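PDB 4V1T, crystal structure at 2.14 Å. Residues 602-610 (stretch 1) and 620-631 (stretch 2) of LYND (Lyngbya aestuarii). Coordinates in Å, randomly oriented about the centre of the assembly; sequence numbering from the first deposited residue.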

# COMPACT_ATOMS: atom_id res chain seq x y z
N GLY B 602 41.24 2.15 -6.19
CA GLY B 602 40.81 1.85 -7.55
C GLY B 602 39.34 1.48 -7.66
O GLY B 602 38.88 1.10 -8.74
N ILE B 603 38.61 1.58 -6.56
CA ILE B 603 37.18 1.33 -6.56
C ILE B 603 36.47 2.59 -7.01
O ILE B 603 36.63 3.64 -6.39
CB ILE B 603 36.67 0.92 -5.16
CG1 ILE B 603 37.38 -0.36 -4.69
CG2 ILE B 603 35.16 0.73 -5.18
CD1 ILE B 603 37.07 -0.77 -3.26
N PRO B 604 35.67 2.51 -8.09
CA PRO B 604 35.12 3.76 -8.61
C PRO B 604 34.26 4.53 -7.61
O PRO B 604 33.38 3.96 -6.96
CB PRO B 604 34.30 3.32 -9.82
CG PRO B 604 34.23 1.84 -9.78
CD PRO B 604 35.32 1.34 -8.91
N ALA B 605 34.55 5.81 -7.49
CA ALA B 605 33.84 6.69 -6.59
C ALA B 605 33.61 7.99 -7.32
O ALA B 605 34.49 8.47 -8.05
CB ALA B 605 34.65 6.92 -5.32
N PHE B 606 32.43 8.57 -7.13
CA PHE B 606 32.06 9.76 -7.88
C PHE B 606 31.37 10.81 -7.04
O PHE B 606 30.81 10.52 -5.99
CB PHE B 606 31.16 9.36 -9.04
CG PHE B 606 31.80 8.41 -10.00
CD1 PHE B 606 32.52 8.88 -11.08
CD2 PHE B 606 31.68 7.04 -9.83
CE1 PHE B 606 33.12 8.01 -11.98
CE2 PHE B 606 32.26 6.16 -10.72
CZ PHE B 606 32.99 6.64 -11.79
N ALA B 607 31.44 12.05 -7.52
CA ALA B 607 30.66 13.15 -6.96
C ALA B 607 29.75 13.72 -8.03
O ALA B 607 30.21 14.15 -9.09
CB ALA B 607 31.58 14.23 -6.43
N GLY B 608 28.45 13.70 -7.77
CA GLY B 608 27.50 14.41 -8.59
C GLY B 608 27.44 15.85 -8.12
O GLY B 608 27.42 16.11 -6.93
N VAL B 609 27.41 16.79 -9.06
CA VAL B 609 27.38 18.20 -8.71
C VAL B 609 26.36 18.91 -9.58
O VAL B 609 26.22 18.60 -10.76
CB VAL B 609 28.78 18.86 -8.88
CG1 VAL B 609 28.75 20.33 -8.49
CG2 VAL B 609 29.81 18.12 -8.04
N SER B 610 25.64 19.86 -9.00
CA SER B 610 24.62 20.58 -9.72
C SER B 610 24.36 21.95 -9.13
O SER B 610 24.19 22.10 -7.92
CB SER B 610 23.32 19.77 -9.75
OG SER B 610 22.27 20.55 -10.28
N LEU B 620 24.13 25.20 -4.64
CA LEU B 620 25.10 24.17 -4.94
C LEU B 620 24.75 22.92 -4.15
O LEU B 620 24.70 22.92 -2.92
CB LEU B 620 26.53 24.62 -4.62
CG LEU B 620 27.05 25.76 -5.51
CD1 LEU B 620 28.42 26.22 -5.02
CD2 LEU B 620 27.11 25.32 -6.96
N ILE B 621 24.50 21.86 -4.87
CA ILE B 621 24.18 20.61 -4.26
C ILE B 621 25.06 19.54 -4.87
O ILE B 621 25.47 19.63 -6.02
CB ILE B 621 22.67 20.33 -4.40
CG1 ILE B 621 21.92 21.36 -3.54
CG2 ILE B 621 22.33 18.91 -3.94
CD1 ILE B 621 20.45 21.38 -3.72
N LEU B 622 25.36 18.54 -4.08
CA LEU B 622 26.17 17.45 -4.56
C LEU B 622 25.83 16.16 -3.83
O LEU B 622 25.19 16.16 -2.78
CB LEU B 622 27.64 17.82 -4.43
CG LEU B 622 28.02 18.49 -3.13
CD1 LEU B 622 28.16 17.44 -2.06
CD2 LEU B 622 29.31 19.28 -3.28
N GLY B 623 26.25 15.04 -4.41
CA GLY B 623 25.93 13.73 -3.89
C GLY B 623 27.02 12.76 -4.29
O GLY B 623 27.68 12.95 -5.30
N PHE B 624 27.20 11.73 -3.47
CA PHE B 624 28.33 10.82 -3.65
C PHE B 624 27.90 9.37 -3.73
O PHE B 624 26.80 9.01 -3.30
CB PHE B 624 29.30 10.96 -2.48
CG PHE B 624 29.52 12.36 -2.05
CD1 PHE B 624 30.19 13.25 -2.88
CD2 PHE B 624 29.09 12.79 -0.81
CE1 PHE B 624 30.41 14.54 -2.47
CE2 PHE B 624 29.31 14.08 -0.40
CZ PHE B 624 29.98 14.96 -1.22
N GLY B 625 28.79 8.55 -4.28
CA GLY B 625 28.55 7.13 -4.40
C GLY B 625 29.82 6.42 -4.80
O GLY B 625 30.63 6.95 -5.55
N ALA B 626 30.01 5.22 -4.26
CA ALA B 626 31.11 4.36 -4.66
C ALA B 626 30.60 2.93 -4.72
O ALA B 626 29.73 2.53 -3.95
CB ALA B 626 32.27 4.47 -3.67
N HIS B 627 31.14 2.17 -5.67
CA HIS B 627 30.72 0.79 -5.88
C HIS B 627 31.75 0.13 -6.76
O HIS B 627 32.52 0.82 -7.43
CB HIS B 627 29.34 0.76 -6.53
CG HIS B 627 28.61 -0.54 -6.34
ND1 HIS B 627 28.65 -1.55 -7.28
CD2 HIS B 627 27.83 -0.98 -5.34
CE1 HIS B 627 27.91 -2.57 -6.85
NE2 HIS B 627 27.41 -2.25 -5.67
N LEU B 628 31.81 -1.20 -6.76
CA LEU B 628 32.73 -1.90 -7.65
C LEU B 628 32.33 -1.63 -9.10
O LEU B 628 33.17 -1.50 -9.98
CB LEU B 628 32.78 -3.40 -7.33
CG LEU B 628 33.54 -3.79 -6.05
CD1 LEU B 628 33.40 -5.28 -5.77
CD2 LEU B 628 35.02 -3.43 -6.14
N ASP B 629 31.03 -1.53 -9.32
CA ASP B 629 30.46 -1.24 -10.63
C ASP B 629 30.29 0.27 -10.78
O ASP B 629 29.48 0.86 -10.08
CB ASP B 629 29.11 -1.93 -10.79
CG ASP B 629 28.54 -1.81 -12.20
OD1 ASP B 629 29.00 -0.94 -12.97
OD2 ASP B 629 27.63 -2.59 -12.54
N PRO B 630 31.07 0.89 -11.69
CA PRO B 630 31.05 2.35 -11.80
C PRO B 630 29.69 2.88 -12.22
O PRO B 630 29.35 4.01 -11.88
CB PRO B 630 32.11 2.65 -12.87
CG PRO B 630 32.18 1.40 -13.68
CD PRO B 630 31.93 0.28 -12.72
N THR B 631 28.93 2.07 -12.96
CA THR B 631 27.59 2.43 -13.36
C THR B 631 26.73 2.67 -12.12
O THR B 631 26.00 3.66 -12.04
CB THR B 631 26.95 1.34 -14.25
OG1 THR B 631 27.70 1.21 -15.47
CG2 THR B 631 25.53 1.69 -14.59

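Residues 605-610 and 621-626 form two antiparallel strands joined mainly through their backbones. Leu-620 precedes the second strand; its CA lies 3.7 Å from Ser-610 O. Ile-621 and Ser-610 form a hydrogen-bonded pair: Ile-621 N donates to Ser-610 O (3.1 Å), and Ser-610 N donates to Ile-621 O (3.0 Å). Leu-622 faces Val-609 in a non-hydrogen-bonded pair, where Leu-622 CB meets Val-609 CG2 at 4.2 Å. Gly-623 pairs with Gly-608, again through two bonds: Gly-623 N to Gly-608 O is 3.0 Å, and Gly-608 N to Gly-623 O is 2.7 Å. Neither residue has a side chain, so this pair is backbone alone. Phe-624 lies opposite Ala-607. Its ring presents an edge, with CD1 3.9 Å from Ala-607 CB. Gly-625 accepts from Phe-606, N to Gly-625 O 2.9 Å; the return bond, Gly-625 N to Phe-606 O, is longer at 3.3 Å. Ala-626 CB packs on Ala-605 CB at 3.8 Å, on the same face as Phe-624 and Leu-622. His-627 N extends the ladder beyond the strands, donating to Pro-604 O (3.1 Å). Leu-628 CD2 touches Ile-603 CG1 at 4.1 Å. Asp-629 caps the following helix: its OD1 accepts from Thr-631 N (3.0 Å). Pro-630 CB packs against Pro-604 CB (3.8 Å) and Phe-606 CE2 (4.1 Å).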